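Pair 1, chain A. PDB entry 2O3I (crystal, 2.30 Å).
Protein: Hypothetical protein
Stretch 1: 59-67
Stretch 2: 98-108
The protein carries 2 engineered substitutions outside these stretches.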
# COMPACT_ATOMS: atom_id res chain seq x y z
N ASP A 59 -13.92 -30.94 -0.89
CA ASP A 59 -14.06 -30.94 -2.34
C ASP A 59 -13.49 -29.70 -3.02
O ASP A 59 -13.94 -29.31 -4.10
CB ASP A 59 -15.53 -31.11 -2.73
CG ASP A 59 -16.14 -32.36 -2.15
OD1 ASP A 59 -15.55 -33.45 -2.33
OD2 ASP A 59 -17.22 -32.27 -1.52
N GLY A 60 -12.50 -29.08 -2.40
CA GLY A 60 -11.91 -27.90 -2.99
C GLY A 60 -11.22 -27.01 -1.97
O GLY A 60 -11.24 -27.30 -0.77
N ASP A 61 -10.63 -25.93 -2.45
CA ASP A 61 -9.92 -25.00 -1.60
C ASP A 61 -10.81 -23.95 -0.93
O ASP A 61 -11.92 -23.66 -1.37
CB ASP A 61 -8.80 -24.34 -2.41
CG ASP A 61 -7.69 -25.33 -2.79
OD1 ASP A 61 -6.82 -24.98 -3.61
OD2 ASP A 61 -7.69 -26.46 -2.27
N CYS A 62 -10.29 -23.37 0.15
CA CYS A 62 -11.00 -22.37 0.92
C CYS A 62 -10.22 -21.06 0.99
O CYS A 62 -9.00 -21.03 0.81
CB CYS A 62 -11.22 -22.91 2.34
SG CYS A 62 -12.22 -21.88 3.41
N VAL A 63 -10.94 -19.96 1.23
CA VAL A 63 -10.32 -18.65 1.35
C VAL A 63 -11.08 -17.84 2.39
O VAL A 63 -12.30 -17.97 2.52
CB VAL A 63 -10.36 -17.84 0.04
CG1 VAL A 63 -9.40 -16.66 0.14
CG2 VAL A 63 -10.00 -18.72 -1.14
N MSE A 64 -10.36 -17.00 3.13
CA MSE A 64 -10.97 -16.15 4.13
C MSE A 64 -11.52 -14.95 3.37
O MSE A 64 -10.85 -14.43 2.47
CB MSE A 64 -9.91 -15.69 5.14
CG MSE A 64 -10.42 -14.73 6.22
SE MSE A 64 -10.56 -12.87 5.65
CE MSE A 64 -8.92 -12.21 6.47
N VAL A 65 -12.73 -14.52 3.70
CA VAL A 65 -13.30 -13.36 3.02
C VAL A 65 -13.96 -12.43 4.03
O VAL A 65 -14.50 -12.89 5.03
CB VAL A 65 -14.34 -13.76 1.93
CG1 VAL A 65 -15.60 -14.37 2.56
CG2 VAL A 65 -14.71 -12.54 1.11
N ALA A 66 -13.89 -11.13 3.78
CA ALA A 66 -14.49 -10.16 4.70
C ALA A 66 -14.50 -8.73 4.17
O ALA A 66 -14.09 -8.45 3.04
CB ALA A 66 -13.74 -10.19 6.03
N TYR A 67 -14.99 -7.84 5.01
CA TYR A 67 -15.02 -6.42 4.71
C TYR A 67 -13.95 -5.85 5.64
O TYR A 67 -13.75 -6.35 6.74
CB TYR A 67 -16.39 -5.82 5.05
CG TYR A 67 -17.24 -5.50 3.84
CD1 TYR A 67 -18.57 -5.93 3.77
CD2 TYR A 67 -16.74 -4.74 2.79
CE1 TYR A 67 -19.37 -5.62 2.68
CE2 TYR A 67 -17.54 -4.41 1.69
CZ TYR A 67 -18.86 -4.86 1.64
OH TYR A 67 -19.66 -4.54 0.57
N GLY A 98 -4.98 -24.79 -11.49
CA GLY A 98 -5.59 -26.10 -11.56
C GLY A 98 -6.37 -26.54 -10.34
O GLY A 98 -6.53 -27.75 -10.11
N ARG A 99 -6.86 -25.60 -9.55
CA ARG A 99 -7.64 -25.95 -8.37
C ARG A 99 -8.99 -25.24 -8.32
O ARG A 99 -9.19 -24.22 -9.00
CB ARG A 99 -6.83 -25.70 -7.10
CG ARG A 99 -5.65 -26.67 -6.99
CD ARG A 99 -4.98 -26.62 -5.65
NE ARG A 99 -5.74 -27.28 -4.58
CZ ARG A 99 -5.94 -28.59 -4.49
NH1 ARG A 99 -5.45 -29.42 -5.41
NH2 ARG A 99 -6.61 -29.08 -3.46
N LYS A 100 -9.91 -25.78 -7.54
CA LYS A 100 -11.24 -25.19 -7.45
C LYS A 100 -11.54 -24.55 -6.10
O LYS A 100 -11.35 -25.16 -5.05
CB LYS A 100 -12.31 -26.24 -7.76
N LEU A 101 -12.02 -23.31 -6.12
CA LEU A 101 -12.39 -22.61 -4.90
C LEU A 101 -13.78 -23.14 -4.59
O LEU A 101 -14.68 -23.05 -5.42
CB LEU A 101 -12.43 -21.10 -5.13
CG LEU A 101 -12.42 -20.08 -3.98
CD1 LEU A 101 -13.66 -19.21 -4.08
CD2 LEU A 101 -12.35 -20.75 -2.62
N ALA A 102 -13.96 -23.71 -3.40
CA ALA A 102 -15.26 -24.26 -3.01
C ALA A 102 -15.74 -23.78 -1.64
O ALA A 102 -16.89 -24.00 -1.26
CB ALA A 102 -15.20 -25.79 -3.02
N TYR A 103 -14.86 -23.12 -0.90
CA TYR A 103 -15.27 -22.67 0.42
C TYR A 103 -14.77 -21.28 0.79
O TYR A 103 -13.72 -20.83 0.33
CB TYR A 103 -14.79 -23.68 1.47
CG TYR A 103 -15.11 -25.12 1.16
CD1 TYR A 103 -14.13 -25.99 0.68
CD2 TYR A 103 -16.40 -25.63 1.35
CE1 TYR A 103 -14.42 -27.33 0.38
CE2 TYR A 103 -16.70 -26.97 1.06
CZ TYR A 103 -15.70 -27.82 0.58
OH TYR A 103 -16.00 -29.13 0.28
N VAL A 104 -15.56 -20.61 1.62
CA VAL A 104 -15.21 -19.29 2.14
C VAL A 104 -15.29 -19.45 3.64
O VAL A 104 -15.91 -20.39 4.13
CB VAL A 104 -16.19 -18.17 1.69
CG1 VAL A 104 -15.89 -17.78 0.26
CG2 VAL A 104 -17.63 -18.65 1.82
N VAL A 105 -14.67 -18.54 4.38
CA VAL A 105 -14.71 -18.63 5.83
C VAL A 105 -14.51 -17.25 6.45
O VAL A 105 -13.68 -16.46 5.99
CB VAL A 105 -13.63 -19.65 6.36
CG1 VAL A 105 -12.24 -19.19 5.95
CG2 VAL A 105 -13.74 -19.82 7.87
N ALA A 106 -15.30 -16.94 7.48
CA ALA A 106 -15.20 -15.65 8.15
C ALA A 106 -13.85 -15.58 8.85
O ALA A 106 -13.33 -16.59 9.30
CB ALA A 106 -16.32 -15.49 9.18
N PRO A 107 -13.28 -14.38 8.95
CA PRO A 107 -11.98 -14.30 9.62
C PRO A 107 -12.10 -14.47 11.14
O PRO A 107 -11.22 -15.04 11.78
CB PRO A 107 -11.49 -12.90 9.24
CG PRO A 107 -12.77 -12.12 9.14
CD PRO A 107 -13.69 -13.08 8.41
N GLU A 108 -13.21 -13.99 11.69
CA GLU A 108 -13.47 -14.01 13.13
C GLU A 108 -14.97 -14.06 13.42
O GLU A 108 -15.79 -14.08 12.50
CB GLU A 108 -12.89 -12.73 13.74
CG GLU A 108 -13.23 -11.50 12.90
CD GLU A 108 -12.79 -10.19 13.53
OE1 GLU A 108 -11.68 -10.13 14.09
OE2 GLU A 108 -13.56 -9.21 13.46

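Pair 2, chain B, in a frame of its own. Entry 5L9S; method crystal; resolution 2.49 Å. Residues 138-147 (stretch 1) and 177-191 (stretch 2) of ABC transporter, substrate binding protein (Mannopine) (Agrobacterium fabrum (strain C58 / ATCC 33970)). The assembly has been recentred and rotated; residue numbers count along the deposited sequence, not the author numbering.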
# COMPACT_ATOMS: atom_id res chain seq x y z
N GLY B 138 -16.93 -22.96 1.88
CA GLY B 138 -16.04 -22.67 3.00
C GLY B 138 -16.31 -21.34 3.68
O GLY B 138 -17.19 -20.56 3.28
N ALA B 139 -15.52 -21.06 4.71
CA ALA B 139 -15.61 -19.85 5.50
C ALA B 139 -14.82 -18.71 4.83
O ALA B 139 -13.74 -18.96 4.28
CB ALA B 139 -15.06 -20.14 6.88
N ARG B 140 -15.40 -17.48 4.82
CA ARG B 140 -14.72 -16.30 4.26
C ARG B 140 -14.04 -15.51 5.38
O ARG B 140 -14.33 -15.69 6.56
CB ARG B 140 -15.63 -15.35 3.43
CG ARG B 140 -16.66 -15.95 2.45
CD ARG B 140 -16.10 -16.44 1.14
NE ARG B 140 -16.14 -17.89 1.15
CZ ARG B 140 -16.35 -18.70 0.12
NH1 ARG B 140 -16.56 -18.20 -1.09
NH2 ARG B 140 -16.38 -20.00 0.30
N SER B 141 -13.13 -14.63 5.00
CA SER B 141 -12.41 -13.76 5.92
C SER B 141 -12.18 -12.40 5.29
O SER B 141 -11.80 -12.32 4.11
CB SER B 141 -11.08 -14.39 6.34
OG SER B 141 -10.32 -13.49 7.14
N PHE B 142 -12.46 -11.34 6.04
CA PHE B 142 -12.23 -9.97 5.58
C PHE B 142 -11.58 -9.22 6.70
O PHE B 142 -11.90 -9.52 7.84
CB PHE B 142 -13.55 -9.25 5.26
CG PHE B 142 -14.15 -9.48 3.90
CD1 PHE B 142 -13.56 -8.93 2.76
CD2 PHE B 142 -15.33 -10.19 3.75
CE1 PHE B 142 -14.12 -9.13 1.50
CE2 PHE B 142 -15.89 -10.38 2.48
CZ PHE B 142 -15.28 -9.85 1.37
N PRO B 143 -10.75 -8.18 6.42
CA PRO B 143 -10.23 -7.37 7.54
C PRO B 143 -11.33 -6.57 8.22
O PRO B 143 -12.33 -6.19 7.61
CB PRO B 143 -9.22 -6.44 6.89
CG PRO B 143 -9.59 -6.38 5.47
CD PRO B 143 -10.28 -7.67 5.12
N ASN B 144 -11.15 -6.37 9.50
CA ASN B 144 -12.04 -5.56 10.31
C ASN B 144 -11.21 -4.54 11.06
O ASN B 144 -10.97 -4.64 12.27
CB ASN B 144 -12.96 -6.39 11.21
CG ASN B 144 -13.76 -5.56 12.19
OD1 ASN B 144 -14.34 -4.51 11.84
ND2 ASN B 144 -13.71 -5.96 13.45
N PHE B 145 -10.67 -3.62 10.28
CA PHE B 145 -9.98 -2.45 10.78
C PHE B 145 -10.88 -1.29 10.35
O PHE B 145 -11.78 -1.49 9.51
CB PHE B 145 -8.51 -2.34 10.34
CG PHE B 145 -8.08 -2.87 8.98
CD1 PHE B 145 -8.69 -2.41 7.82
CD2 PHE B 145 -6.98 -3.72 8.87
CE1 PHE B 145 -8.24 -2.84 6.57
CE2 PHE B 145 -6.54 -4.15 7.62
CZ PHE B 145 -7.16 -3.69 6.48
N ASP B 146 -10.71 -0.13 11.00
CA ASP B 146 -11.56 1.06 10.90
C ASP B 146 -11.95 1.52 9.48
O ASP B 146 -13.11 1.93 9.32
CB ASP B 146 -10.97 2.22 11.71
CG ASP B 146 -11.14 2.02 13.21
OD1 ASP B 146 -12.30 1.82 13.66
OD2 ASP B 146 -10.12 2.06 13.92
N ASP B 147 -11.08 1.43 8.46
CA ASP B 147 -11.57 1.83 7.13
C ASP B 147 -11.97 0.62 6.30
O ASP B 147 -11.14 -0.24 6.01
CB ASP B 147 -10.64 2.79 6.36
CG ASP B 147 -11.31 3.60 5.24
OD1 ASP B 147 -12.12 3.03 4.48
OD2 ASP B 147 -10.96 4.79 5.08
N LYS B 177 -24.55 -6.01 -1.03
CA LYS B 177 -23.77 -7.16 -1.47
C LYS B 177 -23.12 -7.89 -0.28
O LYS B 177 -23.19 -9.13 -0.23
CB LYS B 177 -22.73 -6.78 -2.55
CG LYS B 177 -22.06 -7.96 -3.28
CD LYS B 177 -22.98 -8.67 -4.28
CE LYS B 177 -22.31 -9.80 -5.03
NZ LYS B 177 -23.30 -10.66 -5.73
N LEU B 178 -22.53 -7.12 0.68
CA LEU B 178 -21.90 -7.67 1.89
C LEU B 178 -22.83 -8.49 2.73
O LEU B 178 -22.38 -9.48 3.30
CB LEU B 178 -21.23 -6.61 2.74
CG LEU B 178 -19.78 -6.38 2.41
CD1 LEU B 178 -19.30 -5.07 2.95
CD2 LEU B 178 -18.92 -7.55 2.90
N ASP B 179 -24.13 -8.09 2.82
CA ASP B 179 -25.17 -8.78 3.59
C ASP B 179 -25.40 -10.21 3.08
O ASP B 179 -25.62 -11.11 3.89
CB ASP B 179 -26.49 -7.97 3.62
CG ASP B 179 -26.53 -6.74 4.54
OD1 ASP B 179 -26.09 -6.86 5.72
OD2 ASP B 179 -27.07 -5.69 4.11
N GLU B 180 -25.29 -10.43 1.75
CA GLU B 180 -25.43 -11.75 1.10
C GLU B 180 -24.35 -12.72 1.58
O GLU B 180 -24.61 -13.92 1.68
CB GLU B 180 -25.30 -11.64 -0.42
CG GLU B 180 -26.36 -10.81 -1.12
CD GLU B 180 -26.22 -10.77 -2.63
OE1 GLU B 180 -26.85 -9.89 -3.25
OE2 GLU B 180 -25.49 -11.62 -3.20
N LEU B 181 -23.14 -12.20 1.86
CA LEU B 181 -21.99 -12.99 2.27
C LEU B 181 -21.75 -13.09 3.78
O LEU B 181 -21.18 -14.09 4.22
CB LEU B 181 -20.73 -12.44 1.56
CG LEU B 181 -19.50 -13.35 1.50
CD1 LEU B 181 -19.79 -14.64 0.70
CD2 LEU B 181 -18.32 -12.61 0.90
N ARG B 182 -22.17 -12.06 4.54
CA ARG B 182 -21.92 -11.83 5.98
C ARG B 182 -22.04 -13.09 6.90
O ARG B 182 -21.24 -13.20 7.84
CB ARG B 182 -22.78 -10.63 6.48
CG ARG B 182 -23.86 -10.89 7.54
CD ARG B 182 -24.09 -9.66 8.42
NE ARG B 182 -22.98 -9.43 9.35
CZ ARG B 182 -22.80 -8.33 10.08
NH1 ARG B 182 -23.67 -7.33 9.99
NH2 ARG B 182 -21.76 -8.23 10.89
N ASP B 183 -22.98 -14.05 6.61
CA ASP B 183 -23.14 -15.29 7.39
C ASP B 183 -21.98 -16.29 7.23
O ASP B 183 -21.70 -17.08 8.13
CB ASP B 183 -24.48 -15.97 7.06
CG ASP B 183 -25.30 -16.38 8.27
OD1 ASP B 183 -24.87 -16.10 9.42
OD2 ASP B 183 -26.39 -16.98 8.08
N SER B 184 -21.31 -16.24 6.07
CA SER B 184 -20.16 -17.08 5.71
C SER B 184 -18.82 -16.54 6.26
O SER B 184 -17.85 -17.30 6.34
CB SER B 184 -20.08 -17.22 4.20
OG SER B 184 -21.31 -17.72 3.71
N VAL B 185 -18.78 -15.25 6.65
CA VAL B 185 -17.57 -14.60 7.18
C VAL B 185 -17.36 -15.01 8.63
O VAL B 185 -18.01 -14.49 9.52
CB VAL B 185 -17.52 -13.07 6.97
CG1 VAL B 185 -16.14 -12.52 7.30
CG2 VAL B 185 -17.90 -12.70 5.55
N GLN B 186 -16.47 -16.00 8.85
CA GLN B 186 -16.17 -16.54 10.18
C GLN B 186 -15.00 -15.80 10.83
O GLN B 186 -14.86 -15.83 12.06
CB GLN B 186 -15.87 -18.05 10.14
CG GLN B 186 -16.88 -18.93 9.39
CD GLN B 186 -18.20 -19.18 10.07
OE1 GLN B 186 -19.26 -18.98 9.47
NE2 GLN B 186 -18.17 -19.70 11.29
N VAL B 187 -14.16 -15.13 10.01
CA VAL B 187 -12.98 -14.40 10.47
C VAL B 187 -13.04 -12.93 10.05
O VAL B 187 -13.10 -12.61 8.86
CB VAL B 187 -11.65 -15.12 10.02
CG1 VAL B 187 -10.41 -14.30 10.39
CG2 VAL B 187 -11.54 -16.54 10.58
N TRP B 188 -12.98 -12.03 11.03
CA TRP B 188 -12.91 -10.59 10.82
C TRP B 188 -11.59 -10.19 11.45
O TRP B 188 -11.54 -9.81 12.62
CB TRP B 188 -14.08 -9.88 11.50
CG TRP B 188 -15.40 -10.08 10.83
CD1 TRP B 188 -16.45 -10.80 11.29
CD2 TRP B 188 -15.83 -9.47 9.59
NE1 TRP B 188 -17.51 -10.70 10.42
CE2 TRP B 188 -17.17 -9.88 9.38
CE3 TRP B 188 -15.24 -8.60 8.66
CZ2 TRP B 188 -17.90 -9.48 8.26
CZ3 TRP B 188 -15.98 -8.19 7.57
CH2 TRP B 188 -17.29 -8.64 7.37
N TRP B 189 -10.50 -10.37 10.70
CA TRP B 189 -9.14 -10.11 11.20
C TRP B 189 -8.81 -8.61 11.37
O TRP B 189 -9.01 -7.79 10.48
CB TRP B 189 -8.07 -10.82 10.34
CG TRP B 189 -7.94 -10.38 8.91
CD1 TRP B 189 -8.54 -10.96 7.83
CD2 TRP B 189 -7.04 -9.39 8.38
NE1 TRP B 189 -8.08 -10.38 6.67
CE2 TRP B 189 -7.17 -9.41 6.98
CE3 TRP B 189 -6.16 -8.45 8.97
CZ2 TRP B 189 -6.47 -8.52 6.15
CZ3 TRP B 189 -5.45 -7.60 8.14
CH2 TRP B 189 -5.61 -7.63 6.75
N ARG B 190 -8.25 -8.27 12.53
CA ARG B 190 -7.86 -6.89 12.81
C ARG B 190 -6.36 -6.70 12.55
O ARG B 190 -5.93 -5.62 12.12
CB ARG B 190 -8.29 -6.47 14.22
CG ARG B 190 -8.29 -4.96 14.42
CD ARG B 190 -9.36 -4.46 15.37
NE ARG B 190 -10.03 -3.27 14.83
CZ ARG B 190 -9.48 -2.06 14.75
NH1 ARG B 190 -8.24 -1.85 15.18
NH2 ARG B 190 -10.16 -1.05 14.24
N THR B 191 -5.59 -7.79 12.72
CA THR B 191 -4.14 -7.87 12.56
C THR B 191 -3.77 -8.91 11.48
O THR B 191 -4.52 -9.86 11.24
CB THR B 191 -3.57 -8.31 13.95
OG1 THR B 191 -3.92 -7.34 14.93
CG2 THR B 191 -2.08 -8.49 13.98

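Both pairs place two parallel strands side by side, with a beta bulge near the start. The strand axes approach to 4.6 Å in pair 1 and 4.7 Å in pair 2. Their directions differ by 30° and 15°. Fourteen central residues superpose with an RMSD of 1.0 Å.

The bulge falls at matching positions. In pair 1 the register shifts by one between Asp61(A) and Cys62(A), which bridge to Leu101(A) and Tyr103(A). In pair 2 the shift lies between Arg140(B) and Ser141(B), which bridge to Val185(B) and Val187(B). The extra residue is Ala102(A) in pair 1 and Gln186(B) in pair 2.

The backbone bonds follow the same ladder. Asp61(A) N donates to Lys100(A) O at 2.8 Å, and Arg140(B) N donates to Ser184(B) O at 2.9 Å. At the bulge, Asp61(A) O accepts from both Ala102(A) N at 2.9 Å and Tyr103(A) N at 3.0 Å. Its match, Arg140(B) O, accepts from Gln186(B) N at 3.1 Å. Further on, Val63(A) N bonds to Tyr103(A) O at 3.0 Å, and Phe142(B) N to Val187(B) O at 3.2 Å. The next rung is weak in both: Val105(A) N to Val63(A) O, 3.1 Å, and Trp189(B) N to Phe142(B) O, 3.3 Å. The ladder then tightens in pair 2, where Asn144(B) N reaches Trp189(B) O at 2.7 Å. The equivalent bond from Val65(A) N to Val105(A) O is 3.1 Å.

Side chains fill this frame differently. Asp61(A) and Arg140(B) match, but carry opposite charges. Asp61(A) forms a salt bridge to Arg99(A) in the loop before the second strand, with OD1 2.7 Å from Arg99(A) NE. Arg140(B) instead packs its aliphatic part on the other stretch, CG lying 3.8 Å from Leu181(B) CD1. Its NH2 bonds to Gly138(B) O at 3.1 Å within its own stretch.

On the same face, Val63(A) matches Phe142(B). The small valine meets Leu101(A), CG2 to CD2, at 3.4 Å. The phenylalanine ring reaches further, to Leu181(B) with CE2 3.7 Å from CD2. Phe142(B) CD2 also lies 4.0 Å from CG2 of Val185(B), which matches Leu101(A).

On the other face, Cys62(A) SG packs 3.7 Å from Val105(A) CG1. Ser141(B) occupies nearly the same space, and its OG lies 3.2 Å from Trp189(B) CD1, at the edge of the indole. Met64(A), a selenomethionine, matches Pro143(B). Its CB is 4.3 Å from Val105(A) CG1, while its CG packs 3.7 Å from Pro107(A) CB. In pair 2 the larger Trp189(B) stands in for Val105(A). Pro143(B) CB sits over its six-membered ring, 3.6 Å from the centroid. Phe145(B) adds an offset edge-to-face contact, its edge toward the Trp189(B) face. Its match, Ala66(A), touches Pro107(A), CB to CD, at 3.7 Å.

Gly60(A) matches Ala139(B). Gly60(A) has backbone angles (156/178) that call for glycine, and a CB there would also clash with Ala102(A) CB. Ala139(B), at -85/138, carries its CB in close contact with Gln186(B) CG, 3.3 Å away.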